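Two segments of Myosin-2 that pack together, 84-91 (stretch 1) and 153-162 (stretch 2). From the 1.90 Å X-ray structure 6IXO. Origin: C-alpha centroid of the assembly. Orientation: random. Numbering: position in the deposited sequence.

Stretch 1, residues 84-91: TIQKVVTQ
Stretch 2, residues 153-162: ALSYNIYNIW

Two helices lie side by side and run the same way. Residues 84-90 are helical, in a helix that begins earlier in the chain, while 153-162 sit inside a helix that extends beyond both ends. Their axes come within 9.6 Å and their N-to-C directions differ by only 8°, so the facing side chains of one helix, Ile 85, Gln 86, Val 89 and Thr 90, can meet those of the other. Backbone torsions are helical throughout 84-90 and 153-162, phi between -56° and -74° and psi between -26° and -51°, with i to i+4 hydrogen bonds such as Val 89 N to Ile 85 O (3.0 Å) and Ile 158 N to Leu 154 O (2.8 Å). The register is set by two pairs: the CA of Gln 86 lies 6.2 Å from the CA of Ile 158, and the CA of Thr 90 lies 6.5 Å from the CA of Ile 161. The contact buries 414 Å² in all.

Gln 86 covers the most surface, although its CA-to-CB bond points sideways. With chi1 and chi2 both t (179° and 158°) and chi3 at -39°, the chain reaches across to the neighbor. Its methylenes do apolar work, Gln 86 CB lying 3.8 Å from Leu 154 CD1 and Gln 86 CG 4.0 Å from Ile 161 CD1. Its amide bonds to another partly exposed residue: Asn 157 ND2 donates to Gln 86 OE1 at 3.0 Å, with an N-H...O angle of 153°. The CA-to-CB bond of Asn 157 points toward the first helix, with chi1 m (-71°) and chi2 near -7°. This is the one hydrogen bond between the stretches.

The CA-to-CB bond of Val 89, one turn on from Ile 85, points toward the second helix, and the residue is buried. Its chi1 is t (171°), which places Val 89 CG2 3.6 Å from Ile 158 CG2 and Val 89 CG1 3.8 Å from Ile 161 CG2. Ile 158 has chi1 p (61°) and chi2 t; Ile 158 CG2 also sits 4.1 Å from Gln 86 CA. Before this layer, Ile 85 (m, t) sets CG2 4.1 Å from CD2 of Leu 154 (t, p).

The CA-to-CB bond of Ile 161 points toward the first helix, with chi1 m (-73°) and chi2 t (166°). Ile 161 CD1 approaches Thr 90 OG1 at 3.5 Å, a van der Waals contact. That hydroxyl, at chi1 m (-68°), is turned back to its own helix, Thr 90 OG1 donating to Gln 86 O at 3.0 Å. The rule is simple: branched aliphatics pack between the helices, and one amide pair bonds beside them.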

ATOM      1  N   THR A  84       2.931 -15.405 -12.545  1.00 31.97           N
ATOM      2  CA  THR A  84       4.074 -15.492 -11.647  1.00 30.12           C
ATOM      3  C   THR A  84       4.163 -14.253 -10.771  1.00 33.03           C
ATOM      4  O   THR A  84       4.398 -14.343  -9.554  1.00 37.16           O
ATOM      5  CB  THR A  84       5.403 -15.710 -12.434  1.00 35.61           C
ATOM      6  OG1 THR A  84       5.327 -16.963 -13.132  1.00 38.48           O
ATOM      7  CG2 THR A  84       6.604 -15.732 -11.476  1.00 33.70           C
ATOM      8  N   ILE A  85       3.967 -13.086 -11.359  1.00 28.46           N
ATOM      9  CA  ILE A  85       4.094 -11.876 -10.542  1.00 26.99           C
ATOM     10  C   ILE A  85       3.019 -11.889  -9.461  1.00 32.85           C
ATOM     11  O   ILE A  85       3.302 -11.628  -8.296  1.00 28.41           O
ATOM     12  CB  ILE A  85       3.954 -10.586 -11.384  1.00 27.70           C
ATOM     13  CG1 ILE A  85       5.227 -10.409 -12.267  1.00 29.13           C
ATOM     14  CG2 ILE A  85       3.730  -9.388 -10.460  1.00 29.33           C
ATOM     15  CD1 ILE A  85       5.156  -9.208 -13.267  1.00 32.71           C
ATOM     16  N   GLN A  86       1.795 -12.208  -9.849  1.00 33.75           N
ATOM     17  CA  GLN A  86       0.719 -12.177  -8.849  1.00 32.74           C
ATOM     18  C   GLN A  86       1.038 -13.188  -7.749  1.00 32.87           C
ATOM     19  O   GLN A  86       0.889 -12.903  -6.555  1.00 33.90           O
ATOM     20  CB  GLN A  86      -0.634 -12.497  -9.485  1.00 31.19           C
ATOM     21  CG  GLN A  86      -1.778 -12.490  -8.425  1.00 40.04           C
ATOM     22  CD  GLN A  86      -3.168 -12.265  -9.007  1.00 42.08           C
ATOM     23  OE1 GLN A  86      -3.371 -11.462  -9.935  1.00 47.07           O
ATOM     24  NE2 GLN A  86      -4.135 -12.947  -8.445  1.00 44.94           N
ATOM     25  N   LYS A  87       1.481 -14.372  -8.161  1.00 31.07           N
ATOM     26  CA  LYS A  87       1.867 -15.406  -7.205  1.00 39.30           C
ATOM     27  C   LYS A  87       2.984 -14.927  -6.289  1.00 39.28           C
ATOM     28  O   LYS A  87       2.957 -15.164  -5.075  1.00 34.83           O
ATOM     29  CB  LYS A  87       2.296 -16.685  -7.924  1.00 37.92           C
ATOM     30  CG  LYS A  87       2.735 -17.787  -6.954  1.00 52.54           C
ATOM     31  CD  LYS A  87       2.919 -19.141  -7.642  1.00 69.72           C
ATOM     32  CE  LYS A  87       3.144 -20.260  -6.628  1.00 85.06           C
ATOM     33  NZ  LYS A  87       3.396 -21.580  -7.267  1.00 97.38           N
ATOM     34  N   VAL A  88       3.974 -14.247  -6.850  1.00 36.14           N
ATOM     35  CA  VAL A  88       5.054 -13.733  -6.020  1.00 30.89           C
ATOM     36  C   VAL A  88       4.522 -12.753  -4.977  1.00 30.03           C
ATOM     37  O   VAL A  88       4.925 -12.784  -3.815  1.00 29.52           O
ATOM     38  CB  VAL A  88       6.161 -13.045  -6.880  1.00 31.22           C
ATOM     39  CG1 VAL A  88       7.116 -12.278  -5.994  1.00 28.82           C
ATOM     40  CG2 VAL A  88       6.946 -14.144  -7.665  1.00 28.18           C
ATOM     41  N   VAL A  89       3.585 -11.895  -5.365  1.00 24.17           N
ATOM     42  CA  VAL A  89       3.133 -10.906  -4.386  1.00 22.67           C
ATOM     43  C   VAL A  89       2.269 -11.614  -3.300  1.00 31.07           C
ATOM     44  O   VAL A  89       2.297 -11.248  -2.138  1.00 31.93           O
ATOM     45  CB  VAL A  89       2.354  -9.812  -5.069  1.00 25.09           C
ATOM     46  CG1 VAL A  89       1.682  -8.897  -4.031  1.00 25.13           C
ATOM     47  CG2 VAL A  89       3.331  -8.960  -6.030  1.00 24.74           C
ATOM     48  N   THR A  90       1.577 -12.678  -3.694  1.00 30.28           N
ATOM     49  CA  THR A  90       0.725 -13.450  -2.781  1.00 29.02           C
ATOM     50  C   THR A  90       1.538 -14.110  -1.648  1.00 35.71           C
ATOM     51  O   THR A  90       1.048 -14.330  -0.524  1.00 31.24           O
ATOM     52  CB  THR A  90      -0.074 -14.488  -3.628  1.00 33.66           C
ATOM     53  OG1 THR A  90      -0.997 -13.757  -4.449  1.00 38.74           O
ATOM     54  CG2 THR A  90      -0.878 -15.453  -2.754  1.00 40.57           C
ATOM     55  N   GLN A  91       2.800 -14.382  -1.937  1.00 29.30           N
ATOM     56  CA  GLN A  91       3.690 -15.082  -1.013  1.00 32.63           C
ATOM     57  C   GLN A  91       4.530 -14.133  -0.164  1.00 30.07           C
ATOM     58  O   GLN A  91       5.291 -14.581   0.686  1.00 35.71           O
ATOM     59  CB  GLN A  91       4.595 -16.033  -1.816  1.00 37.54           C
ATOM     60  CG  GLN A  91       3.777 -17.196  -2.427  1.00 46.97           C
ATOM     61  CD  GLN A  91       4.621 -18.200  -3.207  1.00 60.65           C
ATOM     62  OE1 GLN A  91       5.689 -17.871  -3.718  1.00 73.52           O
ATOM     63  NE2 GLN A  91       4.138 -19.434  -3.294  1.00 60.58           N
ATOM     64  N   ALA A 153      -5.601  -5.155 -14.475  1.00 30.57           N
ATOM     65  CA  ALA A 153      -6.091  -6.099 -13.468  1.00 32.55           C
ATOM     66  C   ALA A 153      -4.960  -6.547 -12.541  1.00 30.40           C
ATOM     67  O   ALA A 153      -5.142  -6.599 -11.298  1.00 30.09           O
ATOM     68  CB  ALA A 153      -6.773  -7.330 -14.144  1.00 28.46           C
ATOM     69  N   LEU A 154      -3.791  -6.850 -13.108  1.00 29.24           N
ATOM     70  CA  LEU A 154      -2.648  -7.258 -12.270  1.00 26.95           C
ATOM     71  C   LEU A 154      -2.293  -6.171 -11.225  1.00 31.40           C
ATOM     72  O   LEU A 154      -2.095  -6.460 -10.036  1.00 29.27           O
ATOM     73  CB  LEU A 154      -1.410  -7.554 -13.116  1.00 28.43           C
ATOM     74  CG  LEU A 154      -0.137  -7.986 -12.356  1.00 28.20           C
ATOM     75  CD1 LEU A 154      -0.384  -9.284 -11.545  1.00 25.38           C
ATOM     76  CD2 LEU A 154       1.029  -8.230 -13.354  1.00 26.95           C
ATOM     77  N   SER A 155      -2.191  -4.936 -11.689  1.00 27.67           N
ATOM     78  CA  SER A 155      -1.866  -3.806 -10.809  1.00 26.00           C
ATOM     79  C   SER A 155      -2.892  -3.736  -9.653  1.00 25.84           C
ATOM     80  O   SER A 155      -2.515  -3.626  -8.475  1.00 24.30           O
ATOM     81  CB  SER A 155      -1.867  -2.507 -11.618  1.00 31.79           C
ATOM     82  OG  SER A 155      -1.465  -1.382 -10.831  1.00 32.60           O
ATOM     83  N   TYR A 156      -4.171  -3.804 -10.001  1.00 25.39           N
ATOM     84  CA  TYR A 156      -5.269  -3.789  -9.019  1.00 28.26           C
ATOM     85  C   TYR A 156      -5.128  -4.911  -8.007  1.00 31.33           C
ATOM     86  O   TYR A 156      -5.230  -4.699  -6.767  1.00 26.43           O
ATOM     87  CB  TYR A 156      -6.601  -3.913  -9.747  1.00 29.02           C
ATOM     88  CG  TYR A 156      -7.822  -3.842  -8.837  1.00 32.63           C
ATOM     89  CD1 TYR A 156      -8.398  -2.610  -8.528  1.00 31.86           C
ATOM     90  CD2 TYR A 156      -8.398  -4.997  -8.312  1.00 32.41           C
ATOM     91  CE1 TYR A 156      -9.520  -2.522  -7.706  1.00 29.52           C
ATOM     92  CE2 TYR A 156      -9.548  -4.921  -7.463  1.00 31.76           C
ATOM     93  CZ  TYR A 156     -10.083  -3.678  -7.178  1.00 32.11           C
ATOM     94  OH  TYR A 156     -11.197  -3.558  -6.384  1.00 30.91           O
ATOM     95  N   ASN A 157      -4.909  -6.112  -8.534  1.00 27.21           N
ATOM     96  CA  ASN A 157      -4.773  -7.316  -7.728  1.00 26.22           C
ATOM     97  C   ASN A 157      -3.613  -7.212  -6.786  1.00 28.26           C
ATOM     98  O   ASN A 157      -3.781  -7.439  -5.582  1.00 28.26           O
ATOM     99  CB  ASN A 157      -4.621  -8.577  -8.629  1.00 25.60           C
ATOM    100  CG  ASN A 157      -5.896  -8.910  -9.317  1.00 32.14           C
ATOM    101  OD1 ASN A 157      -6.929  -8.284  -9.020  1.00 31.77           O
ATOM    102  ND2 ASN A 157      -5.868  -9.883 -10.241  1.00 34.84           N
ATOM    103  N   ILE A 158      -2.431  -6.864  -7.282  1.00 27.38           N
ATOM    104  CA  ILE A 158      -1.287  -6.904  -6.363  1.00 24.79           C
ATOM    105  C   ILE A 158      -1.366  -5.705  -5.388  1.00 28.13           C
ATOM    106  O   ILE A 158      -0.896  -5.801  -4.258  1.00 25.62           O
ATOM    107  CB  ILE A 158       0.102  -6.940  -7.087  1.00 27.02           C
ATOM    108  CG1 ILE A 158       0.367  -5.706  -7.958  1.00 25.08           C
ATOM    109  CG2 ILE A 158       0.255  -8.246  -7.846  1.00 27.49           C
ATOM    110  CD1 ILE A 158       1.880  -5.487  -8.141  1.00 22.12           C
ATOM    111  N   TYR A 159      -2.009  -4.623  -5.794  1.00 22.22           N
ATOM    112  CA  TYR A 159      -2.173  -3.485  -4.864  1.00 25.70           C
ATOM    113  C   TYR A 159      -3.052  -3.953  -3.670  1.00 25.54           C
ATOM    114  O   TYR A 159      -2.734  -3.696  -2.486  1.00 24.75           O
ATOM    115  CB  TYR A 159      -2.824  -2.296  -5.560  1.00 24.26           C
ATOM    116  CG  TYR A 159      -3.011  -1.134  -4.578  1.00 24.78           C
ATOM    117  CD1 TYR A 159      -1.951  -0.298  -4.294  1.00 23.00           C
ATOM    118  CD2 TYR A 159      -4.231  -0.896  -3.962  1.00 28.33           C
ATOM    119  CE1 TYR A 159      -2.077   0.785  -3.381  1.00 22.88           C
ATOM    120  CE2 TYR A 159      -4.399   0.179  -3.028  1.00 24.22           C
ATOM    121  CZ  TYR A 159      -3.321   0.992  -2.745  1.00 25.74           C
ATOM    122  OH  TYR A 159      -3.452   2.075  -1.897  1.00 27.30           O
ATOM    123  N   ASN A 160      -4.134  -4.663  -3.996  1.00 23.37           N
ATOM    124  CA  ASN A 160      -5.056  -5.126  -2.942  1.00 29.68           C
ATOM    125  C   ASN A 160      -4.509  -6.255  -2.106  1.00 31.24           C
ATOM    126  O   ASN A 160      -4.760  -6.337  -0.904  1.00 26.15           O
ATOM    127  CB  ASN A 160      -6.369  -5.518  -3.577  1.00 26.95           C
ATOM    128  CG  ASN A 160      -7.270  -4.342  -3.709  1.00 33.60           C
ATOM    129  OD1 ASN A 160      -7.864  -3.917  -2.726  1.00 30.16           O
ATOM    130  ND2 ASN A 160      -7.332  -3.745  -4.900  1.00 22.85           N
ATOM    131  N   ILE A 161      -3.787  -7.155  -2.740  1.00 22.70           N
ATOM    132  CA  ILE A 161      -3.161  -8.256  -2.007  1.00 25.87           C
ATOM    133  C   ILE A 161      -2.167  -7.683  -0.990  1.00 29.60           C
ATOM    134  O   ILE A 161      -2.135  -8.062   0.197  1.00 25.92           O
ATOM    135  CB  ILE A 161      -2.454  -9.208  -2.957  1.00 23.62           C
ATOM    136  CG1 ILE A 161      -3.490 -10.051  -3.733  1.00 25.91           C
ATOM    137  CG2 ILE A 161      -1.469 -10.133  -2.202  1.00 24.33           C
ATOM    138  CD1 ILE A 161      -2.872 -10.803  -4.971  1.00 29.57           C
ATOM    139  N   TRP A 162      -1.371  -6.739  -1.460  1.00 24.48           N
ATOM    140  CA  TRP A 162      -0.345  -6.121  -0.627  1.00 24.65           C
ATOM    141  C   TRP A 162      -0.949  -5.302   0.506  1.00 28.52           C
ATOM    142  O   TRP A 162      -0.521  -5.406   1.646  1.00 25.46           O
ATOM    143  CB  TRP A 162       0.526  -5.223  -1.475  1.00 23.15           C
ATOM    144  CG  TRP A 162       1.716  -4.606  -0.749  1.00 20.08           C
ATOM    145  CD1 TRP A 162       2.746  -5.274  -0.109  1.00 21.75           C
ATOM    146  CD2 TRP A 162       1.994  -3.221  -0.623  1.00 19.49           C
ATOM    147  NE1 TRP A 162       3.661  -4.363   0.374  1.00 21.98           N
ATOM    148  CE2 TRP A 162       3.224  -3.096   0.060  1.00 19.63           C
ATOM    149  CE3 TRP A 162       1.329  -2.062  -1.031  1.00 23.33           C
ATOM    150  CZ2 TRP A 162       3.793  -1.861   0.356  1.00 20.92           C
ATOM    151  CZ3 TRP A 162       1.914  -0.824  -0.760  1.00 24.06           C
ATOM    152  CH2 TRP A 162       3.130  -0.732  -0.080  1.00 23.27           C
TER